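Local coordinates for protein GTPase subunit of restriction endonuclease (Thermococcus gammatolerans, PDB 6P0G) that probably recognises modified DNA through an EVE-like (PUA-superfamily) domain, as the N-terminal part of the GTPase subunit of a McrBC-type restriction endonuclease, at residues A91-I96 with P131-H136; V28-L33 with C46-Y51; D69-Y74 with G95-T100. All coordinates share one frame; numbering follows the deposited sequence.

Contact 1. Residues A91-I96 with P131-H136; sequences AVYLGI and PEKLHH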
loop_
_atom_site.group_PDB
_atom_site.type_symbol
_atom_site.label_atom_id
_atom_site.label_comp_id
_atom_site.label_asym_id
_atom_site.label_seq_id
_atom_site.Cartn_x
_atom_site.Cartn_y
_atom_site.Cartn_z
ATOM N N ALA A 91 -2.409 11.415 6.430
ATOM C CA ALA A 91 -1.050 10.937 6.246
ATOM C C ALA A 91 -0.853 10.292 4.877
ATOM O O ALA A 91 -1.765 9.704 4.314
ATOM C CB ALA A 91 -0.687 9.948 7.346
ATOM N N VAL A 92 0.353 10.412 4.340
ATOM C CA VAL A 92 0.714 9.716 3.114
ATOM C C VAL A 92 1.991 8.921 3.337
ATOM O O VAL A 92 2.981 9.452 3.858
ATOM C CB VAL A 92 0.907 10.689 1.941
ATOM C CG1 VAL A 92 1.179 9.923 0.654
ATOM C CG2 VAL A 92 -0.350 11.569 1.773
ATOM N N TYR A 93 1.951 7.645 2.967
ATOM C CA TYR A 93 3.130 6.774 3.030
ATOM C C TYR A 93 3.515 6.324 1.625
ATOM O O TYR A 93 2.626 6.110 0.792
ATOM C CB TYR A 93 2.867 5.536 3.890
ATOM C CG TYR A 93 2.461 5.793 5.327
ATOM C CD1 TYR A 93 1.181 6.248 5.646
ATOM C CD2 TYR A 93 3.338 5.520 6.368
ATOM C CE1 TYR A 93 0.814 6.450 6.963
ATOM C CE2 TYR A 93 2.976 5.716 7.669
ATOM C CZ TYR A 93 1.729 6.184 7.967
ATOM O OH TYR A 93 1.384 6.358 9.281
ATOM N N LEU A 94 4.817 6.174 1.364
ATOM C CA LEU A 94 5.298 5.721 0.059
ATOM C C LEU A 94 6.110 4.439 0.195
ATOM O O LEU A 94 7.129 4.387 0.889
ATOM C CB LEU A 94 6.136 6.802 -0.629
ATOM C CG LEU A 94 6.540 6.675 -2.115
ATOM C CD1 LEU A 94 7.306 7.928 -2.544
ATOM C CD2 LEU A 94 7.420 5.456 -2.441
ATOM N N GLY A 95 5.652 3.414 -0.506
ATOM C CA GLY A 95 6.363 2.153 -0.561
ATOM C C GLY A 95 6.781 1.841 -1.985
ATOM O O GLY A 95 6.177 2.338 -2.960
ATOM N N ILE A 96 7.828 1.029 -2.093
ATOM C CA ILE A 96 8.317 0.566 -3.378
ATOM C C ILE A 96 8.161 -0.936 -3.433
ATOM O O ILE A 96 8.691 -1.652 -2.594
ATOM C CB ILE A 96 9.786 0.963 -3.606
ATOM C CG1 ILE A 96 9.871 2.463 -3.919
ATOM C CG2 ILE A 96 10.368 0.172 -4.754
ATOM C CD1 ILE A 96 11.165 3.105 -3.525
ATOM N N PRO A 131 7.349 1.069 4.174
ATOM C CA PRO A 131 6.857 2.234 3.430
ATOM C C PRO A 131 7.010 3.476 4.284
ATOM O O PRO A 131 6.711 3.417 5.482
ATOM C CB PRO A 131 5.384 1.882 3.152
ATOM C CG PRO A 131 5.393 0.381 3.069
ATOM C CD PRO A 131 6.383 -0.049 4.144
ATOM N N GLU A 132 7.519 4.550 3.685
ATOM C CA GLU A 132 7.978 5.718 4.427
ATOM C C GLU A 132 6.915 6.779 4.599
ATOM O O GLU A 132 6.348 7.269 3.623
ATOM C CB GLU A 132 9.170 6.359 3.731
ATOM C CG GLU A 132 9.810 7.431 4.553
ATOM C CD GLU A 132 11.060 8.002 3.898
ATOM O OE1 GLU A 132 11.740 7.249 3.164
ATOM O OE2 GLU A 132 11.344 9.199 4.108
ATOM N N LYS A 133 6.695 7.157 5.848
ATOM C CA LYS A 133 5.785 8.228 6.191
ATOM C C LYS A 133 6.306 9.549 5.659
ATOM O O LYS A 133 7.341 10.025 6.108
ATOM C CB LYS A 133 5.613 8.302 7.703
ATOM C CG LYS A 133 4.613 9.357 8.127
ATOM C CD LYS A 133 4.189 9.150 9.559
ATOM C CE LYS A 133 2.880 9.884 9.855
ATOM N NZ LYS A 133 2.333 9.442 11.185
ATOM N N LEU A 134 5.608 10.136 4.690
ATOM C CA LEU A 134 6.008 11.452 4.173
ATOM C C LEU A 134 5.581 12.537 5.158
ATOM O O LEU A 134 4.800 12.268 6.070
ATOM C CB LEU A 134 5.386 11.714 2.794
ATOM C CG LEU A 134 5.545 10.630 1.720
ATOM C CD1 LEU A 134 4.963 11.132 0.418
ATOM C CD2 LEU A 134 7.014 10.193 1.519
ATOM N N HIS A 135 6.085 13.755 5.009
ATOM C CA HIS A 135 5.622 14.797 5.909
ATOM C C HIS A 135 4.521 15.637 5.237
ATOM O O HIS A 135 3.952 16.540 5.845
ATOM C CB HIS A 135 6.795 15.674 6.397
ATOM C CG HIS A 135 7.620 16.286 5.307
ATOM N ND1 HIS A 135 8.996 16.205 5.290
ATOM C CD2 HIS A 135 7.273 17.031 4.228
ATOM C CE1 HIS A 135 9.461 16.860 4.239
ATOM N NE2 HIS A 135 8.437 17.368 3.577
ATOM N N HIS A 136 4.214 15.301 3.985
ATOM C CA HIS A 136 3.137 15.956 3.235
ATOM C C HIS A 136 1.760 15.440 3.656
ATOM O O HIS A 136 1.594 14.269 4.002
ATOM C CB HIS A 136 3.297 15.738 1.716
ATOM C CG HIS A 136 4.672 16.019 1.203
ATOM N ND1 HIS A 136 5.774 15.298 1.604
ATOM C CD2 HIS A 136 5.122 16.961 0.340
ATOM C CE1 HIS A 136 6.856 15.796 1.018
ATOM N NE2 HIS A 136 6.487 16.803 0.250
HETATM O O HOH W 1 1.767 12.387 5.849
#
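Tyr93 and Lys133 face each other as a non-hydrogen-bonded antiparallel pair, their CA atoms 4.4 Å apart. The Lys133 chain is extended, with CG opposite its backbone N (chi1 -177°), and runs obliquely along the CD2-CE2 side of the phenol; its CB lies 3.7 Å from Tyr93 CE2, and its NZ ends near the hydroxyl. Pro131 O sits at the ring edge, near its plane, while Phe20 from helix 15-26 meets the same ring edge-to-face. An alanine in place of Tyr93 would probably open a gap beneath the Lys133 methylenes and leave Phe20 without its aromatic mate. The backbones belong to the mixed sheet at the heart of the domain, in which 132-133 is a short strand alongside 91-102. Leu94 N reaches Glu132 O at 2.9 Å, and Glu132 N returns to Leu94 O at 2.8 Å, with the donor 44° out of the carbonyl plane. On the sheet face opposite Tyr93 the packing is apolar: Leu134 straddles its neighbours, CD1 4.0 Å from Val92 CG1 and CD2 4.1 Å from Leu94 CB, and Ile141 and Ile173 from two helices close over it. The margins are looser: Glu132 leaves from the same face as Leu94, but its extended chain leads the carboxylate away toward solvent, and past the bond from Leu134 N to Val92 O (2.8 Å) a water takes over, accepting from Val92 N at 2.9 Å and donating to Leu134 O and His136 O.

Contact 2. Residues V28-L33 with C46-Y51; sequences VKRNEL and CSDVCY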
loop_
_atom_site.group_PDB
_atom_site.type_symbol
_atom_site.label_atom_id
_atom_site.label_comp_id
_atom_site.label_asym_id
_atom_site.label_seq_id
_atom_site.Cartn_x
_atom_site.Cartn_y
_atom_site.Cartn_z
ATOM N N VAL A 28 5.179 -7.940 10.054
ATOM C CA VAL A 28 5.019 -9.319 10.475
ATOM C C VAL A 28 6.376 -10.002 10.480
ATOM O O VAL A 28 7.078 -9.991 9.466
ATOM C CB VAL A 28 4.052 -10.063 9.536
ATOM C CG1 VAL A 28 3.858 -11.532 9.966
ATOM C CG2 VAL A 28 2.726 -9.313 9.464
ATOM N N LYS A 29 6.755 -10.563 11.628
ATOM C CA LYS A 29 7.989 -11.342 11.742
ATOM C C LYS A 29 7.976 -12.440 10.685
ATOM O O LYS A 29 6.922 -13.034 10.424
ATOM C CB LYS A 29 8.119 -11.942 13.136
ATOM C CG LYS A 29 7.935 -10.940 14.258
ATOM C CD LYS A 29 8.830 -11.305 15.441
ATOM C CE LYS A 29 9.158 -10.082 16.277
ATOM N NZ LYS A 29 9.521 -8.935 15.394
ATOM N N ARG A 30 9.127 -12.704 10.067
ATOM C CA ARG A 30 9.157 -13.601 8.912
ATOM C C ARG A 30 8.985 -15.074 9.286
ATOM O O ARG A 30 8.708 -15.909 8.423
ATOM C CB ARG A 30 10.446 -13.407 8.106
ATOM C CG ARG A 30 11.730 -13.757 8.850
ATOM C CD ARG A 30 12.867 -14.065 7.873
ATOM N NE ARG A 30 12.720 -15.385 7.257
ATOM C CZ ARG A 30 13.378 -15.777 6.169
ATOM N NH1 ARG A 30 14.223 -14.935 5.570
ATOM N NH2 ARG A 30 13.186 -17.002 5.677
ATOM N N ASN A 31 9.121 -15.403 10.564
ATOM C CA ASN A 31 8.877 -16.775 10.994
ATOM C C ASN A 31 7.386 -17.130 10.923
ATOM O O ASN A 31 7.012 -18.276 10.666
ATOM C CB ASN A 31 9.413 -16.982 12.403
ATOM C CG ASN A 31 9.156 -15.789 13.298
ATOM O OD1 ASN A 31 8.053 -15.626 13.820
ATOM N ND2 ASN A 31 10.178 -14.934 13.478
ATOM N N GLU A 32 6.530 -16.138 11.127
ATOM C CA GLU A 32 5.099 -16.371 11.072
ATOM C C GLU A 32 4.615 -16.413 9.631
ATOM O O GLU A 32 3.425 -16.557 9.372
ATOM C CB GLU A 32 4.360 -15.296 11.861
ATOM C CG GLU A 32 4.702 -15.335 13.339
ATOM C CD GLU A 32 4.589 -13.974 13.986
ATOM O OE1 GLU A 32 3.676 -13.212 13.592
ATOM O OE2 GLU A 32 5.424 -13.656 14.865
ATOM N N LEU A 33 5.541 -16.306 8.689
ATOM C CA LEU A 33 5.192 -16.433 7.277
ATOM C C LEU A 33 5.879 -17.623 6.618
ATOM O O LEU A 33 5.515 -18.010 5.505
ATOM C CB LEU A 33 5.567 -15.171 6.520
ATOM C CG LEU A 33 4.938 -13.860 6.964
ATOM C CD1 LEU A 33 5.420 -12.785 6.007
ATOM C CD2 LEU A 33 3.405 -13.965 6.956
ATOM N N CYS A 46 12.284 -9.103 2.758
ATOM C CA CYS A 46 12.100 -8.968 4.193
ATOM C C CYS A 46 13.413 -9.037 4.974
ATOM O O CYS A 46 14.403 -9.632 4.527
ATOM C CB CYS A 46 11.146 -10.049 4.699
ATOM S SG CYS A 46 9.574 -10.175 3.769
ATOM N N SER A 47 13.410 -8.397 6.139
ATOM C CA SER A 47 14.490 -8.537 7.104
ATOM C C SER A 47 14.055 -9.582 8.122
ATOM O O SER A 47 13.741 -10.708 7.744
ATOM C CB SER A 47 14.803 -7.193 7.760
ATOM O OG SER A 47 13.637 -6.605 8.327
ATOM N N ASP A 48 14.002 -9.229 9.404
ATOM C CA ASP A 48 13.307 -10.110 10.351
ATOM C C ASP A 48 11.819 -9.806 10.295
ATOM O O ASP A 48 11.009 -10.523 10.875
ATOM C CB ASP A 48 13.813 -9.939 11.790
ATOM C CG ASP A 48 13.286 -11.028 12.731
ATOM O OD1 ASP A 48 13.438 -12.221 12.381
ATOM O OD2 ASP A 48 12.717 -10.704 13.803
ATOM N N VAL A 49 11.480 -8.715 9.607
ATOM C CA VAL A 49 10.119 -8.224 9.494
ATOM C C VAL A 49 9.742 -8.049 8.019
ATOM O O VAL A 49 10.531 -7.497 7.248
ATOM C CB VAL A 49 9.962 -6.886 10.235
ATOM C CG1 VAL A 49 8.556 -6.302 10.047
ATOM C CG2 VAL A 49 10.265 -7.077 11.705
ATOM N N CYS A 50 8.558 -8.538 7.630
ATOM C CA CYS A 50 7.974 -8.260 6.313
ATOM C C CYS A 50 6.896 -7.181 6.392
ATOM O O CYS A 50 6.048 -7.211 7.286
ATOM C CB CYS A 50 7.355 -9.529 5.703
ATOM S SG CYS A 50 8.546 -10.872 5.387
ATOM N N TYR A 51 6.934 -6.247 5.441
ATOM C CA TYR A 51 5.930 -5.191 5.295
ATOM C C TYR A 51 5.185 -5.436 3.989
ATOM O O TYR A 51 5.796 -5.477 2.916
ATOM C CB TYR A 51 6.575 -3.784 5.303
ATOM C CG TYR A 51 7.334 -3.468 6.590
ATOM C CD1 TYR A 51 6.664 -3.009 7.717
ATOM C CD2 TYR A 51 8.717 -3.640 6.679
ATOM C CE1 TYR A 51 7.346 -2.739 8.911
ATOM C CE2 TYR A 51 9.407 -3.356 7.862
ATOM C CZ TYR A 51 8.708 -2.909 8.972
ATOM O OH TYR A 51 9.366 -2.625 10.153
#
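A short antiparallel ladder, Val28 paired with Cys50 and Lys29 with Val49, adds the two-residue strand 28-29 to strand 49-55 of the mixed sheet. Val28 and Cys50 exchange two backbone hydrogen bonds, Val28 N to Cys50 O at 3.0 Å and Cys50 N to Val28 O at 2.8 Å; the next bond, Arg30 N to Asp48 O, also 3.0 Å, has its donor 43° out of the carbonyl plane. Where the chain turns beyond, Arg30 has CG lodged between its backbone N and carbonyl carbon (chi1 64°), which lays CD against Ser47 O at 3.5 Å. Its guanidinium is directed elsewhere, to salt bridges with Asp43 and Glu34. On the Cys50 side of the ladder, Leu33 CD1 rests 3.7 Å from Cys50 SG, and that sulfur is joined to Cys46 SG at 2.0 Å. On the opposite side the exposed Lys29 and Asp48 make a long salt bridge, NZ to OD2 4.0 Å. Ser47 OG accepts from Val49 N in an ST turn. The chemistry is thus graded: a covalent disulfide and backbone bonds fix the turn at 46-50, whereas the surface ion pair across the ladder probably contributes little.

Contact 3. Residues D69-Y74 with G95-T100; sequences DMVLFY and GIICET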
loop_
_atom_site.group_PDB
_atom_site.type_symbol
_atom_site.label_atom_id
_atom_site.label_comp_id
_atom_site.label_asym_id
_atom_site.label_seq_id
_atom_site.Cartn_x
_atom_site.Cartn_y
_atom_site.Cartn_z
ATOM N N ASP A 69 7.368 -0.708 -8.983
ATOM C CA ASP A 69 6.286 0.272 -8.913
ATOM C C ASP A 69 6.156 0.913 -7.524
ATOM O O ASP A 69 6.808 0.504 -6.554
ATOM C CB ASP A 69 4.959 -0.365 -9.314
ATOM C CG ASP A 69 4.948 -0.828 -10.767
ATOM O OD1 ASP A 69 5.788 -0.329 -11.548
ATOM O OD2 ASP A 69 4.104 -1.687 -11.122
HETATM N N MSE A 70 5.325 1.940 -7.433
HETATM C CA MSE A 70 5.191 2.660 -6.170
HETATM C C MSE A 70 3.734 2.785 -5.726
HETATM O O MSE A 70 2.810 2.922 -6.542
HETATM C CB MSE A 70 5.848 4.040 -6.270
HETATM C CG MSE A 70 7.344 4.018 -5.922
HETATM SE SE MSE A 70 8.361 5.461 -6.771
HETATM C CE MSE A 70 7.949 4.997 -8.640
ATOM N N VAL A 71 3.551 2.709 -4.414
ATOM C CA VAL A 71 2.241 2.817 -3.793
ATOM C C VAL A 71 2.257 3.955 -2.782
ATOM O O VAL A 71 3.103 3.975 -1.859
ATOM C CB VAL A 71 1.850 1.527 -3.083
ATOM C CG1 VAL A 71 0.423 1.634 -2.562
ATOM C CG2 VAL A 71 2.027 0.357 -4.015
ATOM N N LEU A 72 1.352 4.917 -2.991
ATOM C CA LEU A 72 1.072 5.966 -2.014
ATOM C C LEU A 72 -0.114 5.497 -1.209
ATOM O O LEU A 72 -1.217 5.280 -1.757
ATOM C CB LEU A 72 0.748 7.312 -2.673
ATOM C CG LEU A 72 1.849 8.074 -3.401
ATOM C CD1 LEU A 72 1.250 9.265 -4.138
ATOM C CD2 LEU A 72 2.894 8.545 -2.399
ATOM N N PHE A 73 0.082 5.307 0.083
ATOM C CA PHE A 73 -1.065 4.977 0.904
ATOM C C PHE A 73 -1.559 6.326 1.452
ATOM O O PHE A 73 -0.830 6.996 2.154
ATOM C CB PHE A 73 -0.712 3.988 2.025
ATOM C CG PHE A 73 -0.289 2.604 1.540
ATOM C CD1 PHE A 73 -1.224 1.614 1.325
ATOM C CD2 PHE A 73 1.056 2.303 1.347
ATOM C CE1 PHE A 73 -0.843 0.331 0.892
ATOM C CE2 PHE A 73 1.456 1.021 0.913
ATOM C CZ PHE A 73 0.509 0.037 0.687
ATOM N N TYR A 74 -2.776 6.736 1.089
ATOM C CA TYR A 74 -3.408 7.894 1.705
ATOM C C TYR A 74 -4.112 7.465 2.988
ATOM O O TYR A 74 -4.878 6.514 2.962
ATOM C CB TYR A 74 -4.436 8.510 0.771
ATOM C CG TYR A 74 -3.911 9.342 -0.362
ATOM C CD1 TYR A 74 -2.565 9.376 -0.685
ATOM C CD2 TYR A 74 -4.785 10.108 -1.118
ATOM C CE1 TYR A 74 -2.104 10.173 -1.737
ATOM C CE2 TYR A 74 -4.341 10.899 -2.153
ATOM C CZ TYR A 74 -3.009 10.935 -2.459
ATOM O OH TYR A 74 -2.613 11.730 -3.501
ATOM N N GLY A 95 5.652 3.414 -0.506
ATOM C CA GLY A 95 6.363 2.153 -0.561
ATOM C C GLY A 95 6.781 1.841 -1.985
ATOM O O GLY A 95 6.177 2.338 -2.960
ATOM N N ILE A 96 7.828 1.029 -2.093
ATOM C CA ILE A 96 8.317 0.566 -3.378
ATOM C C ILE A 96 8.161 -0.936 -3.433
ATOM O O ILE A 96 8.691 -1.652 -2.594
ATOM C CB ILE A 96 9.786 0.963 -3.606
ATOM C CG1 ILE A 96 9.871 2.463 -3.919
ATOM C CG2 ILE A 96 10.368 0.172 -4.754
ATOM C CD1 ILE A 96 11.165 3.105 -3.525
ATOM N N ILE A 97 7.392 -1.406 -4.404
ATOM C CA ILE A 97 7.089 -2.819 -4.514
ATOM C C ILE A 97 8.363 -3.641 -4.739
ATOM O O ILE A 97 9.130 -3.371 -5.667
ATOM C CB ILE A 97 6.112 -3.094 -5.658
ATOM C CG1 ILE A 97 4.782 -2.357 -5.436
ATOM C CG2 ILE A 97 5.887 -4.606 -5.818
ATOM C CD1 ILE A 97 3.724 -3.172 -4.731
ATOM N N CYS A 98 8.580 -4.634 -3.884
ATOM C CA CYS A 98 9.687 -5.564 -4.069
ATOM C C CYS A 98 9.227 -6.745 -4.927
ATOM O O CYS A 98 9.712 -6.956 -6.037
ATOM C CB CYS A 98 10.214 -6.048 -2.720
ATOM S SG CYS A 98 11.518 -7.283 -2.862
ATOM N N GLU A 99 8.264 -7.494 -4.414
ATOM C CA GLU A 99 7.696 -8.608 -5.159
ATOM C C GLU A 99 6.193 -8.705 -4.913
ATOM O O GLU A 99 5.713 -8.278 -3.862
ATOM C CB GLU A 99 8.382 -9.916 -4.758
ATOM C CG GLU A 99 8.442 -10.941 -5.858
ATOM C CD GLU A 99 9.360 -10.522 -6.991
ATOM O OE1 GLU A 99 8.971 -10.732 -8.163
ATOM O OE2 GLU A 99 10.466 -9.996 -6.708
ATOM N N THR A 100 5.459 -9.263 -5.878
ATOM C CA THR A 100 4.043 -9.587 -5.703
ATOM C C THR A 100 3.877 -11.094 -5.683
ATOM O O THR A 100 4.548 -11.802 -6.441
ATOM C CB THR A 100 3.157 -9.011 -6.826
ATOM O OG1 THR A 100 3.619 -9.490 -8.093
ATOM C CG2 THR A 100 3.207 -7.495 -6.832
#
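Ile97 packs against Val71 of the neighbouring strand and Asp69 just before it, and its backbone begins the contact, with N giving a hydrogen bond to Asp69 O at 2.9 Å. From there the side chain climbs over the same carbonyl: CB is 3.8 Å from Asp69 O and CG1 3.7 Å from it. CG1 stands opposite the carbonyl carbon of its own residue (chi1 -60°), and a chi2 of -93°, well away from a staggered value, swings CD1 to within 4.0 Å of Val71 CG2. The tip therefore ends on an apolar branch, with Ile65 from a loop also touching this side chain.

Next along the ladder, Val71 and Gly95 form a hydrogen-bonded antiparallel pair. Val71 N meets Gly95 O at 3.0 Å, and Gly95 N meets Val71 O at 2.9 Å, in the carbonyl plane. Selenomethionine Met70 and Ile96 make the non-hydrogen-bonded pair between; they point the same way, side by side, with Met70 CG 3.6 Å from Ile96 CG1. The segments run antiparallel but are strongly twisted, at 137° between their directions, and beyond Ile97 they part, where Cys98 and Glu99 form a classic beta bulge against Phe126 and Cys98 is disulfide-bonded to Cys45.

Strand 70-76 is thus sandwiched within the sheet between 91-102 and the parallel strand 5-11. Ile8 of the latter touches Val71 and Phe73, while on the other face helix 138-145 packs on Leu72.

In the fold
From the N terminus, contact 2 comes first, closing a short connection that holds helix 39-45, and it is complete before the others begin. Contact 3 then closes the excursion from strand 70-76 through the small hairpin 78-80/83-84 to strand 91-102. Contact 1 opens on that same strand and closes the longer path through strand 123-127 to 132-133. Contacts 1 and 3 therefore overlap along the chain rather than nest, sharing Gly95 and Ile96, and their centres lie about 10 Å apart. Contact 2 is more remote, but strand 123-127 pairs with both 49-55 and 91-102, and Tyr51 CB packs 3.9 Å from Pro131 CD, linking it to contact 1.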